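Malonate decarboxylase acyl carrier protein (Pseudomonas fluorescens, PDB 5VIT) probably serves as the acyl carrier subunit of malonate decarboxylase, holding acetyl and malonyl groups as thioesters on a CoA-derived prosthetic group during turnover. Local coordinates at residues B[56-61]-B[83-88]. Numbering follows the deposited sequence.
Sequences QHLFER and GVVRLR
The guanidinium group of Arg86 is gripped from two chains. Its NE forms a salt bridge with Glu90 one helical turn on, and its NH1 forms another with Glu466 of the MdcA chain. The side chain is extended from CG to NE, bringing the guanidinium between these two carboxylates. Its base does a different job: Arg86 CB lies 4.1 Å from Leu58 CD1. Leu58 is the residue of 56-61 that meets 83-88, and its two methyls divide the work. CD2 packs against Val85, 3.6 Å from Val85 CG1 and 3.8 Å from Val85 CB. With CG of Leu58 turned opposite the backbone N (chi1 -162°), the forked end extends across the gap between the helices. The backbones stay apart, with 7.2 Å between Leu58 CA and Arg86 CA at the closest pair. The junction is small and apolar, and Leu58 and Val85 are both buried. Val85 also rests on Leu28 of strand 27-34, and Ile490 of the MdcA chain packs on Leu58. The like charges of Arg61 and Arg86 stay apart, NH1 to NH1 6.7 Å, and Arg61 NH2 hydrogen-bonds to the carbonyl oxygen of Gly494 of the MdcA chain. On 56-61, Gln56 NE2 donates to Glu60 OE2 at 3.0 Å, close to the amide plane but from the anti side, 33° out of the carboxylate plane. Helix 52-62 links the adjacent parallel strands 39-46 and 71-78. The contact therefore joins the helix of a beta-alpha-beta crossover to the C-terminal helix 82-96, within a fold of two helices packed against a mixed beta sheet.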
ATOM      1  N   GLN B  56       6.529 -22.161   3.707  1.00 27.18           N
ATOM      2  CA  GLN B  56       7.678 -21.798   2.879  1.00 30.29           C
ATOM      3  C   GLN B  56       7.487 -20.423   2.218  1.00 31.97           C
ATOM      4  O   GLN B  56       8.377 -19.548   2.252  1.00 30.94           O
ATOM      5  CB  GLN B  56       7.909 -22.877   1.806  1.00 30.51           C
ATOM      6  CG  GLN B  56       9.108 -22.622   0.926  1.00 31.12           C
ATOM      7  CD  GLN B  56      10.401 -22.578   1.714  1.00 41.75           C
ATOM      8  OE1 GLN B  56      10.622 -23.391   2.622  1.00 39.12           O
ATOM      9  NE2 GLN B  56      11.262 -21.619   1.381  1.00 42.40           N
ATOM     10  N   HIS B  57       6.325 -20.234   1.610  1.00 28.51           N
ATOM     11  CA  HIS B  57       6.017 -18.962   0.972  1.00 32.99           C
ATOM     12  C   HIS B  57       6.034 -17.808   1.956  1.00 30.91           C
ATOM     13  O   HIS B  57       6.602 -16.757   1.674  1.00 30.34           O
ATOM     14  CB  HIS B  57       4.657 -19.029   0.286  1.00 34.31           C
ATOM     15  CG  HIS B  57       4.651 -19.893  -0.933  1.00 30.10           C
ATOM     16  ND1 HIS B  57       3.679 -20.840  -1.169  1.00 26.36           N
ATOM     17  CD2 HIS B  57       5.504 -19.952  -1.982  1.00 30.23           C
ATOM     18  CE1 HIS B  57       3.932 -21.445  -2.315  1.00 34.79           C
ATOM     19  NE2 HIS B  57       5.033 -20.924  -2.829  1.00 34.83           N
ATOM     20  N   LEU B  58       5.419 -18.031   3.112  1.00 33.65           N
ATOM     21  CA  LEU B  58       5.309 -17.024   4.163  1.00 30.82           C
ATOM     22  C   LEU B  58       6.694 -16.486   4.560  1.00 31.50           C
ATOM     23  O   LEU B  58       6.947 -15.267   4.536  1.00 28.16           O
ATOM     24  CB  LEU B  58       4.577 -17.644   5.361  1.00 32.89           C
ATOM     25  CG  LEU B  58       3.954 -16.757   6.434  1.00 36.39           C
ATOM     26  CD1 LEU B  58       3.419 -15.512   5.815  1.00 39.74           C
ATOM     27  CD2 LEU B  58       2.812 -17.498   7.099  1.00 36.35           C
ATOM     28  N   PHE B  59       7.599 -17.408   4.886  1.00 30.00           N
ATOM     29  CA  PHE B  59       8.971 -17.059   5.259  1.00 29.53           C
ATOM     30  C   PHE B  59       9.753 -16.434   4.102  1.00 29.23           C
ATOM     31  O   PHE B  59      10.570 -15.533   4.299  1.00 32.52           O
ATOM     32  CB  PHE B  59       9.713 -18.303   5.753  1.00 32.60           C
ATOM     33  CG  PHE B  59       9.154 -18.886   7.019  1.00 34.93           C
ATOM     34  CD1 PHE B  59       9.024 -20.256   7.167  1.00 34.39           C
ATOM     35  CD2 PHE B  59       8.786 -18.070   8.069  1.00 34.85           C
ATOM     36  CE1 PHE B  59       8.528 -20.796   8.334  1.00 30.43           C
ATOM     37  CE2 PHE B  59       8.284 -18.613   9.240  1.00 36.87           C
ATOM     38  CZ  PHE B  59       8.154 -19.973   9.369  1.00 32.97           C
ATOM     39  N   GLU B  60       9.526 -16.941   2.897  1.00 29.73           N
ATOM     40  CA  GLU B  60      10.201 -16.407   1.729  1.00 32.00           C
ATOM     41  C   GLU B  60       9.928 -14.916   1.594  1.00 33.20           C
ATOM     42  O   GLU B  60      10.840 -14.141   1.353  1.00 35.10           O
ATOM     43  CB  GLU B  60       9.757 -17.135   0.470  1.00 32.57           C
ATOM     44  CG  GLU B  60      10.485 -18.428   0.231  1.00 36.19           C
ATOM     45  CD  GLU B  60       9.878 -19.221  -0.910  1.00 39.45           C
ATOM     46  OE1 GLU B  60       8.903 -18.734  -1.534  1.00 38.35           O
ATOM     47  OE2 GLU B  60      10.373 -20.337  -1.170  1.00 46.34           O
ATOM     48  N   ARG B  61       8.665 -14.528   1.771  1.00 34.71           N
ATOM     49  CA  ARG B  61       8.248 -13.136   1.642  1.00 29.56           C
ATOM     50  C   ARG B  61       8.741 -12.299   2.776  1.00 34.27           C
ATOM     51  O   ARG B  61       9.153 -11.149   2.597  1.00 42.56           O
ATOM     52  CB  ARG B  61       6.739 -13.045   1.582  1.00 34.52           C
ATOM     53  CG  ARG B  61       6.200 -13.701   0.364  1.00 36.80           C
ATOM     54  CD  ARG B  61       4.854 -13.184   0.105  1.00 35.54           C
ATOM     55  NE  ARG B  61       4.339 -13.710  -1.142  1.00 39.71           N
ATOM     56  CZ  ARG B  61       3.209 -13.288  -1.682  1.00 34.26           C
ATOM     57  NH1 ARG B  61       2.529 -12.329  -1.064  1.00 27.77           N
ATOM     58  NH2 ARG B  61       2.775 -13.815  -2.823  1.00 32.78           N
ATOM     59  N   GLY B  83      -2.027 -14.492   7.804  1.00 26.28           N
ATOM     60  CA  GLY B  83      -2.055 -13.131   8.300  1.00 27.79           C
ATOM     61  C   GLY B  83      -1.682 -13.015   9.767  1.00 29.99           C
ATOM     62  O   GLY B  83      -0.839 -12.188  10.131  1.00 31.52           O
ATOM     63  N   VAL B  84      -2.301 -13.836  10.614  1.00 30.09           N
ATOM     64  CA  VAL B  84      -1.956 -13.847  12.037  1.00 30.52           C
ATOM     65  C   VAL B  84      -0.505 -14.300  12.235  1.00 30.58           C
ATOM     66  O   VAL B  84       0.230 -13.696  13.014  1.00 29.79           O
ATOM     67  CB  VAL B  84      -2.903 -14.761  12.852  1.00 25.02           C
ATOM     68  CG1 VAL B  84      -2.393 -14.947  14.297  1.00 22.54           C
ATOM     69  CG2 VAL B  84      -4.326 -14.192  12.846  1.00 29.86           C
ATOM     70  N   VAL B  85      -0.101 -15.352  11.517  1.00 29.02           N
ATOM     71  CA  VAL B  85       1.270 -15.859  11.594  1.00 28.78           C
ATOM     72  C   VAL B  85       2.293 -14.757  11.265  1.00 32.03           C
ATOM     73  O   VAL B  85       3.220 -14.503  12.037  1.00 30.66           O
ATOM     74  CB  VAL B  85       1.505 -17.056  10.632  1.00 29.95           C
ATOM     75  CG1 VAL B  85       2.958 -17.458  10.654  1.00 32.03           C
ATOM     76  CG2 VAL B  85       0.610 -18.242  10.986  1.00 27.77           C
ATOM     77  N   ARG B  86       2.112 -14.101  10.123  1.00 31.91           N
ATOM     78  CA  ARG B  86       3.010 -13.020   9.727  1.00 35.17           C
ATOM     79  C   ARG B  86       3.111 -11.925  10.797  1.00 37.79           C
ATOM     80  O   ARG B  86       4.208 -11.512  11.169  1.00 34.82           O
ATOM     81  CB  ARG B  86       2.564 -12.402   8.402  1.00 35.04           C
ATOM     82  CG  ARG B  86       3.406 -11.194   8.059  1.00 40.75           C
ATOM     83  CD  ARG B  86       3.123 -10.605   6.694  1.00 34.44           C
ATOM     84  NE  ARG B  86       3.908  -9.385   6.552  1.00 35.88           N
ATOM     85  CZ  ARG B  86       3.788  -8.520   5.552  1.00 42.18           C
ATOM     86  NH1 ARG B  86       2.894  -8.717   4.585  1.00 36.79           N
ATOM     87  NH2 ARG B  86       4.562  -7.447   5.529  1.00 39.40           N
ATOM     88  N   LEU B  87       1.959 -11.476  11.300  1.00 34.75           N
ATOM     89  CA  LEU B  87       1.917 -10.411  12.300  1.00 37.08           C
ATOM     90  C   LEU B  87       2.691 -10.772  13.579  1.00 34.50           C
ATOM     91  O   LEU B  87       3.449  -9.962  14.105  1.00 32.22           O
ATOM     92  CB  LEU B  87       0.466 -10.078  12.639  1.00 30.38           C
ATOM     93  CG  LEU B  87       0.220  -8.757  13.362  1.00 42.81           C
ATOM     94  CD1 LEU B  87       0.790  -7.583  12.553  1.00 31.95           C
ATOM     95  CD2 LEU B  87      -1.272  -8.575  13.608  1.00 35.68           C
ATOM     96  N   ARG B  88       2.499 -11.992  14.067  1.00 31.93           N
ATOM     97  CA  ARG B  88       3.221 -12.464  15.247  1.00 36.07           C
ATOM     98  C   ARG B  88       4.720 -12.611  15.060  1.00 36.12           C
ATOM     99  O   ARG B  88       5.493 -12.307  15.967  1.00 32.20           O
ATOM    100  CB  ARG B  88       2.660 -13.795  15.696  1.00 33.07           C
ATOM    101  CG  ARG B  88       1.404 -13.577  16.451  1.00 43.83           C
ATOM    102  CD  ARG B  88       1.177 -14.702  17.371  1.00 42.53           C
ATOM    103  NE  ARG B  88       0.671 -14.245  18.648  1.00 44.46           N
ATOM    104  CZ  ARG B  88      -0.556 -13.804  18.858  1.00 44.85           C
ATOM    105  NH1 ARG B  88      -1.411 -13.728  17.844  1.00 53.08           N
ATOM    106  NH2 ARG B  88      -0.923 -13.435  20.086  1.00 39.95           N
TER